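Local coordinates for Lmo1076 protein (Listeria monocytogenes serovar 1/2a, PDB 5JQC), which is probably a secreted cell-wall hydrolase (autolysin) with predicted amidase activity, represented here by its part with three SH3-like GW modules, at residues 107-112 against 177-182; 143-148 against 161-166; 205-210 against 236-241. All blocks are in the same frame, centred on the assembly; numbering follows the deposited sequence.

Contact 1 of 3, residues 107-112 against 177-182; sequences NLTGKI and HVYDKI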
loop_
_atom_site.group_PDB
_atom_site.type_symbol
_atom_site.label_atom_id
_atom_site.label_comp_id
_atom_site.label_asym_id
_atom_site.label_seq_id
_atom_site.Cartn_x
_atom_site.Cartn_y
_atom_site.Cartn_z
ATOM N N ASN A 107 -8.775 5.498 -1.352
ATOM C CA ASN A 107 -9.470 5.876 -2.580
ATOM C C ASN A 107 -8.783 7.107 -3.177
ATOM O O ASN A 107 -9.295 8.225 -3.158
ATOM C CB ASN A 107 -10.960 6.146 -2.329
ATOM C CG ASN A 107 -11.686 6.591 -3.585
ATOM O OD1 ASN A 107 -11.385 6.113 -4.683
ATOM N ND2 ASN A 107 -12.631 7.527 -3.437
ATOM N N LEU A 108 -7.602 6.905 -3.747
ATOM C CA LEU A 108 -6.820 7.993 -4.304
ATOM C C LEU A 108 -6.605 7.745 -5.783
ATOM O O LEU A 108 -6.764 6.623 -6.274
ATOM C CB LEU A 108 -5.456 8.112 -3.605
ATOM C CG LEU A 108 -5.540 8.079 -2.083
ATOM C CD1 LEU A 108 -4.146 8.079 -1.457
ATOM C CD2 LEU A 108 -6.356 9.268 -1.627
ATOM N N THR A 109 -6.228 8.803 -6.495
ATOM C CA THR A 109 -5.712 8.649 -7.841
ATOM C C THR A 109 -4.422 9.437 -7.977
ATOM O O THR A 109 -4.180 10.411 -7.253
ATOM C CB THR A 109 -6.717 9.103 -8.913
ATOM O OG1 THR A 109 -6.709 10.535 -9.021
ATOM C CG2 THR A 109 -8.116 8.633 -8.562
ATOM N N GLY A 110 -3.596 9.007 -8.919
ATOM C CA GLY A 110 -2.347 9.698 -9.156
ATOM C C GLY A 110 -1.707 9.182 -10.419
ATOM O O GLY A 110 -2.277 8.363 -11.146
ATOM N N LYS A 111 -0.507 9.683 -10.678
ATOM C CA LYS A 111 0.277 9.292 -11.841
ATOM C C LYS A 111 1.507 8.533 -11.354
ATOM O O LYS A 111 2.160 8.958 -10.396
ATOM C CB LYS A 111 0.686 10.516 -12.664
ATOM C CG LYS A 111 1.647 10.204 -13.809
ATOM C CD LYS A 111 1.763 11.348 -14.812
ATOM C CE LYS A 111 0.419 11.624 -15.486
ATOM N NZ LYS A 111 0.543 12.664 -16.556
ATOM N N ILE A 112 1.796 7.396 -11.985
ATOM C CA ILE A 112 2.999 6.640 -11.662
ATOM C C ILE A 112 4.175 7.373 -12.288
ATOM O O ILE A 112 4.300 7.411 -13.511
ATOM C CB ILE A 112 2.910 5.203 -12.172
ATOM C CG1 ILE A 112 1.783 4.469 -11.451
ATOM C CG2 ILE A 112 4.256 4.521 -11.986
ATOM C CD1 ILE A 112 1.485 3.113 -12.007
ATOM N N HIS A 177 2.710 10.085 -8.003
ATOM C CA HIS A 177 2.325 11.474 -7.773
ATOM C C HIS A 177 0.818 11.472 -7.545
ATOM O O HIS A 177 0.044 11.257 -8.485
ATOM C CB HIS A 177 2.688 12.364 -8.956
ATOM C CG HIS A 177 2.217 13.777 -8.809
ATOM N ND1 HIS A 177 3.022 14.782 -8.313
ATOM C CD2 HIS A 177 1.015 14.353 -9.063
ATOM C CE1 HIS A 177 2.344 15.917 -8.288
ATOM N NE2 HIS A 177 1.125 15.684 -8.737
ATOM N N VAL A 178 0.395 11.722 -6.311
ATOM C CA VAL A 178 -1.025 11.645 -5.987
ATOM C C VAL A 178 -1.699 12.973 -6.302
ATOM O O VAL A 178 -1.217 14.044 -5.897
ATOM C CB VAL A 178 -1.232 11.264 -4.517
ATOM C CG1 VAL A 178 -2.716 11.000 -4.254
ATOM C CG2 VAL A 178 -0.386 10.040 -4.164
ATOM N N TYR A 179 -2.818 12.907 -7.029
ATOM C CA TYR A 179 -3.606 14.097 -7.303
ATOM C C TYR A 179 -4.370 14.513 -6.057
ATOM O O TYR A 179 -4.851 13.666 -5.299
ATOM C CB TYR A 179 -4.586 13.855 -8.453
ATOM C CG TYR A 179 -3.893 13.431 -9.738
ATOM C CD1 TYR A 179 -2.915 14.221 -10.309
ATOM C CD2 TYR A 179 -4.239 12.246 -10.377
ATOM C CE1 TYR A 179 -2.299 13.844 -11.474
ATOM C CE2 TYR A 179 -3.633 11.858 -11.526
ATOM C CZ TYR A 179 -2.661 12.656 -12.082
ATOM O OH TYR A 179 -2.057 12.269 -13.256
ATOM N N ASP A 180 -4.445 15.833 -5.842
ATOM C CA ASP A 180 -5.356 16.410 -4.858
ATOM C C ASP A 180 -6.784 16.176 -5.293
ATOM O O ASP A 180 -7.112 16.351 -6.473
ATOM C CB ASP A 180 -5.172 17.923 -4.730
ATOM C CG ASP A 180 -3.771 18.325 -4.365
ATOM O OD1 ASP A 180 -3.154 17.653 -3.505
ATOM O OD2 ASP A 180 -3.311 19.348 -4.934
ATOM N N LYS A 181 -7.651 15.833 -4.333
ATOM C CA LYS A 181 -9.095 15.799 -4.592
ATOM C C LYS A 181 -9.678 17.206 -4.599
ATOM O O LYS A 181 -9.190 18.106 -3.901
ATOM C CB LYS A 181 -9.837 14.969 -3.544
ATOM C CG LYS A 181 -9.431 13.511 -3.511
ATOM C CD LYS A 181 -10.134 12.818 -2.361
ATOM C CE LYS A 181 -9.972 11.309 -2.434
ATOM N NZ LYS A 181 -10.695 10.752 -3.615
ATOM N N ILE A 182 -10.726 17.395 -5.401
ATOM C CA ILE A 182 -11.540 18.598 -5.296
ATOM C C ILE A 182 -12.431 18.419 -4.067
ATOM O O ILE A 182 -13.322 17.561 -4.044
ATOM C CB ILE A 182 -12.366 18.846 -6.565
ATOM C CG1 ILE A 182 -11.433 18.936 -7.781
ATOM C CG2 ILE A 182 -13.195 20.111 -6.415
ATOM C CD1 ILE A 182 -12.133 19.123 -9.084
HETATM O O HOH W 1 -6.183 11.543 -4.945
#
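Lys111 and His177 form an antiparallel hydrogen-bonded pair, and Gly110 faces Val178 as the adjoining non-hydrogen-bonded pair. The amide of His177 gives a nearly linear bond to Lys111 O, with N and O 2.7 Å apart and an N-H...O angle of 178°. The return bond runs from Lys111 N to His177 O. One more backbone bond follows, from Tyr179 N to Thr109 O at 2.9 Å. Beyond that, water 1 takes over: it accepts from Thr109 N and donates to Tyr179 O. Strand 176-178 is an outermost strand of the five-stranded antiparallel sheet of the middle GW module, and here it pairs with the first strand, 103-112. Farther on, the chain leads toward the third module. Tyr179 carries much of the side-chain contact. Its CG is anti to the carbonyl carbon (chi1 -58°). CD2 and CE2 lie by Gly110, and OH ends by Lys111. Thr109 OG1 meets the ring edge in its plane, 3.3 Å from CD2. Gly110 CA approaches the same ring obliquely, 3.4 Å from CD2. The same CA is also close to His177 O, at 2.9 Å. Tyr179 OH ends 3.3 Å from Lys111 CB and is hydrogen-bonded to Asp144 on the next strand. The Lys111 chain bends at chi3, with CE near Tyr179 OH; NZ is hydrogen-bonded to Ser211 OG. On the face of the sheet that carries Val178, its CG1 touches Leu108 CB at 4.0 Å. At the far end Lys181 folds back at its last torsion (chi4 -67°). NZ thus reaches Asn107 O at 2.9 Å, nearly along the C=O axis.

Contact 2 of 3, residues 143-148 against 161-166; sequences KDAKII and FQVGGK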
loop_
_atom_site.group_PDB
_atom_site.type_symbol
_atom_site.label_atom_id
_atom_site.label_comp_id
_atom_site.label_asym_id
_atom_site.label_seq_id
_atom_site.Cartn_x
_atom_site.Cartn_y
_atom_site.Cartn_z
ATOM N N LYS A 143 1.716 6.418 -16.285
ATOM C CA LYS A 143 0.295 6.120 -16.429
ATOM C C LYS A 143 -0.485 6.600 -15.210
ATOM O O LYS A 143 0.046 6.681 -14.095
ATOM C CB LYS A 143 0.041 4.617 -16.613
ATOM C CG LYS A 143 0.632 4.012 -17.874
ATOM C CD LYS A 143 -0.214 2.842 -18.392
ATOM C CE LYS A 143 0.159 2.498 -19.842
ATOM N NZ LYS A 143 -0.775 1.511 -20.472
ATOM N N ASP A 144 -1.765 6.889 -15.429
ATOM C CA ASP A 144 -2.663 7.173 -14.318
ATOM C C ASP A 144 -3.060 5.891 -13.613
ATOM O O ASP A 144 -3.129 4.817 -14.215
ATOM C CB ASP A 144 -3.918 7.898 -14.804
ATOM C CG ASP A 144 -3.715 9.387 -14.881
ATOM O OD1 ASP A 144 -2.572 9.844 -14.625
ATOM O OD2 ASP A 144 -4.684 10.092 -15.217
ATOM N N ALA A 145 -3.334 6.010 -12.319
ATOM C CA ALA A 145 -3.634 4.838 -11.517
ATOM C C ALA A 145 -4.563 5.225 -10.383
ATOM O O ALA A 145 -4.579 6.376 -9.930
ATOM C CB ALA A 145 -2.349 4.200 -10.976
ATOM N N LYS A 146 -5.352 4.253 -9.943
ATOM C CA LYS A 146 -6.200 4.401 -8.774
ATOM C C LYS A 146 -5.556 3.642 -7.619
ATOM O O LYS A 146 -5.243 2.454 -7.748
ATOM C CB LYS A 146 -7.612 3.890 -9.055
ATOM C CG LYS A 146 -8.577 4.194 -7.934
ATOM C CD LYS A 146 -9.959 3.616 -8.195
ATOM C CE LYS A 146 -10.869 3.868 -7.008
ATOM N NZ LYS A 146 -12.117 3.062 -7.084
ATOM N N ILE A 147 -5.351 4.331 -6.506
ATOM C CA ILE A 147 -4.728 3.757 -5.323
ATOM C C ILE A 147 -5.837 3.295 -4.385
ATOM O O ILE A 147 -6.655 4.106 -3.934
ATOM C CB ILE A 147 -3.811 4.786 -4.650
ATOM C CG1 ILE A 147 -2.565 5.023 -5.520
ATOM C CG2 ILE A 147 -3.489 4.352 -3.232
ATOM C CD1 ILE A 147 -2.079 6.474 -5.543
ATOM N N ILE A 148 -5.880 1.994 -4.095
ATOM C CA ILE A 148 -7.012 1.402 -3.381
ATOM C C ILE A 148 -6.650 0.855 -1.999
ATOM O O ILE A 148 -7.565 0.547 -1.213
ATOM C CB ILE A 148 -7.672 0.292 -4.221
ATOM C CG1 ILE A 148 -6.727 -0.903 -4.319
ATOM C CG2 ILE A 148 -8.023 0.823 -5.606
ATOM C CD1 ILE A 148 -7.165 -1.955 -5.299
ATOM N N PHE A 161 -2.634 -0.689 -6.416
ATOM C CA PHE A 161 -3.081 0.264 -7.424
ATOM C C PHE A 161 -3.658 -0.438 -8.650
ATOM O O PHE A 161 -3.333 -1.589 -8.955
ATOM C CB PHE A 161 -1.941 1.185 -7.875
ATOM C CG PHE A 161 -0.913 0.486 -8.731
ATOM C CD1 PHE A 161 0.032 -0.341 -8.162
ATOM C CD2 PHE A 161 -0.916 0.636 -10.100
ATOM C CE1 PHE A 161 0.947 -0.997 -8.941
ATOM C CE2 PHE A 161 -0.007 -0.013 -10.878
ATOM C CZ PHE A 161 0.932 -0.829 -10.301
ATOM N N GLN A 162 -4.494 0.306 -9.374
ATOM C CA GLN A 162 -5.150 -0.165 -10.588
ATOM C C GLN A 162 -4.804 0.749 -11.753
ATOM O O GLN A 162 -4.694 1.971 -11.584
ATOM C CB GLN A 162 -6.664 -0.205 -10.416
ATOM C CG GLN A 162 -7.108 -0.958 -9.184
ATOM C CD GLN A 162 -8.622 -0.977 -9.041
ATOM O OE1 GLN A 162 -9.274 0.072 -9.030
ATOM N NE2 GLN A 162 -9.189 -2.171 -8.920
ATOM N N VAL A 163 -4.640 0.149 -12.933
ATOM C CA VAL A 163 -4.470 0.867 -14.197
ATOM C C VAL A 163 -5.493 0.309 -15.187
ATOM O O VAL A 163 -5.537 -0.906 -15.429
ATOM C CB VAL A 163 -3.033 0.747 -14.751
ATOM C CG1 VAL A 163 -2.874 1.499 -16.071
ATOM C CG2 VAL A 163 -2.019 1.270 -13.738
ATOM N N GLY A 164 -6.320 1.188 -15.745
ATOM C CA GLY A 164 -7.400 0.744 -16.614
ATOM C C GLY A 164 -8.386 -0.205 -15.959
ATOM O O GLY A 164 -8.763 -1.214 -16.566
ATOM N N GLY A 165 -8.810 0.084 -14.731
ATOM C CA GLY A 165 -9.809 -0.732 -14.080
ATOM C C GLY A 165 -9.326 -2.059 -13.532
ATOM O O GLY A 165 -10.101 -2.745 -12.852
ATOM N N LYS A 166 -8.075 -2.442 -13.788
ATOM C CA LYS A 166 -7.525 -3.719 -13.340
ATOM C C LYS A 166 -6.486 -3.495 -12.234
ATOM O O LYS A 166 -5.538 -2.715 -12.407
ATOM C CB LYS A 166 -6.895 -4.478 -14.519
ATOM C CG LYS A 166 -7.849 -5.394 -15.304
ATOM C CD LYS A 166 -8.874 -4.606 -16.129
ATOM C CE LYS A 166 -9.880 -5.506 -16.871
ATOM N NZ LYS A 166 -10.989 -4.708 -17.488
#
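Lys146 and Gln162 are joined by two backbone hydrogen bonds as an antiparallel hydrogen-bonded pair. Lys146 N gives to Gln162 O at 2.9 Å, and Gln162 N gives to Lys146 O at 2.8 Å. Each of these carbonyls also receives a CA-H...O contact. Ala145 CA lies 3.1 Å from Gln162 O, and Phe161 CA is equally close to Lys146 O. Ile147 and Phe161 form the neighbouring non-hydrogen-bonded pair. These strands are the arms of the hairpin 144-153/156-163 in the five-stranded antiparallel sheet of the second GW module, whose family belongs to the SH3 clan. After Val163 the chain reverses in a type I' turn through Gly164 and Gly165, both with positive phi, and leads into strand 166-172. Val163 N donates to Lys166 O across this turn. Most apolar contacts involve Ala145. Its CB touches Phe161 CD2 at 3.9 Å, approaching the ring obliquely, and also meets Val163 CG2. Val163 CG2 also lies at the edge of the Phe161 ring, in its plane. Phe176 adds an edge-to-face contact to this ring. Val163 CG1 touches Lys143 CD at 3.8 Å, where the two side chains cross at about a right angle. The mixed contacts gather on Gln162. Its side chain runs beside that of Lys146, pointing the same way, with OE1 3.7 Å from Lys146 CD. Ile148 crosses it at about a right angle. Ile148 CG2 is anti to the carbonyl carbon and touches Gln162 OE1 at 3.7 Å. The amide NE2 of Gln162 is hydrogen-bonded to Thr167 OG1.

Contact 3 of 3, residues 205-210 against 236-241; sequences GVYNTS and TARGTW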
loop_
_atom_site.group_PDB
_atom_site.type_symbol
_atom_site.label_atom_id
_atom_site.label_comp_id
_atom_site.label_asym_id
_atom_site.label_seq_id
_atom_site.Cartn_x
_atom_site.Cartn_y
_atom_site.Cartn_z
ATOM N N GLY A 205 -7.610 22.395 -15.859
ATOM C CA GLY A 205 -8.490 21.918 -14.807
ATOM C C GLY A 205 -8.098 22.519 -13.466
ATOM O O GLY A 205 -7.148 23.298 -13.372
ATOM N N VAL A 206 -8.861 22.162 -12.431
ATOM C CA VAL A 206 -8.498 22.604 -11.087
ATOM C C VAL A 206 -7.099 22.100 -10.781
ATOM O O VAL A 206 -6.771 20.947 -11.082
ATOM C CB VAL A 206 -9.511 22.100 -10.053
ATOM C CG1 VAL A 206 -9.080 22.485 -8.648
ATOM C CG2 VAL A 206 -10.941 22.631 -10.364
ATOM N N TYR A 207 -6.265 22.962 -10.190
ATOM C CA TYR A 207 -4.823 22.715 -10.178
ATOM C C TYR A 207 -4.472 21.426 -9.436
ATOM O O TYR A 207 -4.871 21.221 -8.279
ATOM C CB TYR A 207 -4.081 23.895 -9.549
ATOM C CG TYR A 207 -2.595 23.631 -9.335
ATOM C CD1 TYR A 207 -1.694 23.682 -10.401
ATOM C CD2 TYR A 207 -2.095 23.326 -8.067
ATOM C CE1 TYR A 207 -0.328 23.437 -10.203
ATOM C CE2 TYR A 207 -0.743 23.076 -7.862
ATOM C CZ TYR A 207 0.134 23.133 -8.930
ATOM O OH TYR A 207 1.471 22.892 -8.726
ATOM N N ASN A 208 -3.746 20.546 -10.137
ATOM C CA ASN A 208 -3.151 19.329 -9.582
ATOM C C ASN A 208 -4.201 18.291 -9.204
ATOM O O ASN A 208 -4.004 17.484 -8.280
ATOM C CB ASN A 208 -2.248 19.643 -8.384
ATOM C CG ASN A 208 -1.258 18.535 -8.105
ATOM O OD1 ASN A 208 -1.147 18.061 -6.974
ATOM N ND2 ASN A 208 -0.554 18.098 -9.133
ATOM N N THR A 209 -5.321 18.289 -9.919
ATOM C CA THR A 209 -6.353 17.290 -9.705
ATOM C C THR A 209 -6.341 16.187 -10.768
ATOM O O THR A 209 -7.083 15.203 -10.631
ATOM C CB THR A 209 -7.730 17.977 -9.651
ATOM O OG1 THR A 209 -7.968 18.664 -10.880
ATOM C CG2 THR A 209 -7.764 19.015 -8.537
ATOM N N SER A 210 -5.506 16.308 -11.803
ATOM C CA SER A 210 -5.466 15.329 -12.884
ATOM C C SER A 210 -4.149 15.491 -13.632
ATOM O O SER A 210 -3.351 16.387 -13.336
ATOM C CB SER A 210 -6.651 15.496 -13.838
ATOM O OG SER A 210 -6.508 16.714 -14.528
ATOM N N THR A 236 -9.129 22.979 -3.276
ATOM C CA THR A 236 -8.302 21.836 -2.886
ATOM C C THR A 236 -7.458 22.209 -1.673
ATOM O O THR A 236 -7.371 23.379 -1.272
ATOM C CB THR A 236 -7.365 21.369 -4.004
ATOM O OG1 THR A 236 -6.393 22.393 -4.263
ATOM C CG2 THR A 236 -8.112 21.039 -5.261
ATOM N N ALA A 237 -6.811 21.187 -1.112
ATOM C CA ALA A 237 -5.880 21.389 -0.010
ATOM C C ALA A 237 -4.866 22.496 -0.297
ATOM O O ALA A 237 -4.433 23.184 0.634
ATOM C CB ALA A 237 -5.157 20.075 0.284
ATOM N N ARG A 238 -4.506 22.707 -1.560
ATOM C CA ARG A 238 -3.523 23.708 -1.948
ATOM C C ARG A 238 -4.087 25.115 -2.138
ATOM O O ARG A 238 -3.298 26.066 -2.197
ATOM C CB ARG A 238 -2.834 23.275 -3.243
ATOM C CG ARG A 238 -2.142 21.931 -3.115
ATOM C CD ARG A 238 -1.075 21.704 -4.175
ATOM N NE ARG A 238 0.159 21.202 -3.582
ATOM C CZ ARG A 238 0.317 19.960 -3.131
ATOM N NH1 ARG A 238 -0.677 19.067 -3.209
ATOM N NH2 ARG A 238 1.476 19.610 -2.599
ATOM N N GLY A 239 -5.403 25.290 -2.272
ATOM C CA GLY A 239 -5.927 26.640 -2.399
ATOM C C GLY A 239 -7.325 26.668 -2.997
ATOM O O GLY A 239 -8.059 25.679 -2.958
ATOM N N THR A 240 -7.678 27.841 -3.511
ATOM C CA THR A 240 -8.971 28.071 -4.135
ATOM C C THR A 240 -8.760 28.620 -5.536
ATOM O O THR A 240 -7.987 29.567 -5.735
ATOM C CB THR A 240 -9.827 29.032 -3.312
ATOM O OG1 THR A 240 -10.024 28.493 -2.000
ATOM C CG2 THR A 240 -11.167 29.220 -3.971
ATOM N N TRP A 241 -9.471 28.027 -6.495
ATOM C CA TRP A 241 -9.278 28.257 -7.917
ATOM C C TRP A 241 -10.578 28.778 -8.519
ATOM O O TRP A 241 -11.669 28.330 -8.153
ATOM C CB TRP A 241 -8.819 26.948 -8.576
ATOM C CG TRP A 241 -7.766 26.253 -7.698
ATOM C CD1 TRP A 241 -7.991 25.349 -6.679
ATOM C CD2 TRP A 241 -6.350 26.467 -7.726
ATOM N NE1 TRP A 241 -6.797 24.982 -6.095
ATOM C CE2 TRP A 241 -5.779 25.649 -6.721
ATOM C CE3 TRP A 241 -5.507 27.259 -8.513
ATOM C CZ2 TRP A 241 -4.414 25.599 -6.487
ATOM C CZ3 TRP A 241 -4.144 27.205 -8.282
ATOM C CH2 TRP A 241 -3.613 26.385 -7.274
#
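In the third GW module, a turn in the loop between strands 201-202 and 218-219 packs against the hairpin bend that leads into strand 239-246. Tyr207 CB sits over one face of the Trp241 six-membered ring, 3.4 Å from its centroid and 11° off the normal, a CH-pi contact. The two aromatic rings lie obliquely, with planes 34° apart. Val206 CG1 meets the pyrrole part of the indole, 3.6 Å from Trp241 CD1. The same methyl touches Thr236 CG2 at 3.8 Å. Thr209 CG2 also packs on Thr236 CG2. Thr236 OG1 accepts a bond from Trp241 NE1 at 3.2 Å, close to the indole plane, which ties the ring to the bend. Arg238 CD comes to the edge of the Tyr207 ring, 3.9 Å from CE2, and its NH1 makes a salt bridge with Asp180. Val206 O accepts from both Thr209 N and Thr209 OG1, the latter at 2.6 Å. Val206 and Trp241 also touch Trp253. The surfaces joined are those of a type II turn, Val206 to Thr209, and a type I turn, Thr236 to Gly239, the latter the bend of an antiparallel beta hairpin.

In the fold
Contacts 1 and 2 share one sheet, and their centres are 10 Å apart. Strands 103-112 and 144-153 are neighbours in it, joined by a probable hydrogen bond of 2.7 Å between Leu108 O and Ile147 N. Along the chain, contact 2 is nested inside the loop closed by contact 1. Contact 3 belongs to the next GW module, with its centre 11 Å from that of contact 1. Besides the Arg238-Asp180 salt bridge, Lys181 O packs on Thr236 CG2 at 3.4 Å. Contacts 2 and 3 do not touch; their nearest atoms are about 6 Å apart. Glycerol, probably from the crystallisation liquor, and PEG lie about 4 Å from the His177 side chain, and PEG about 3 Å from Tyr207.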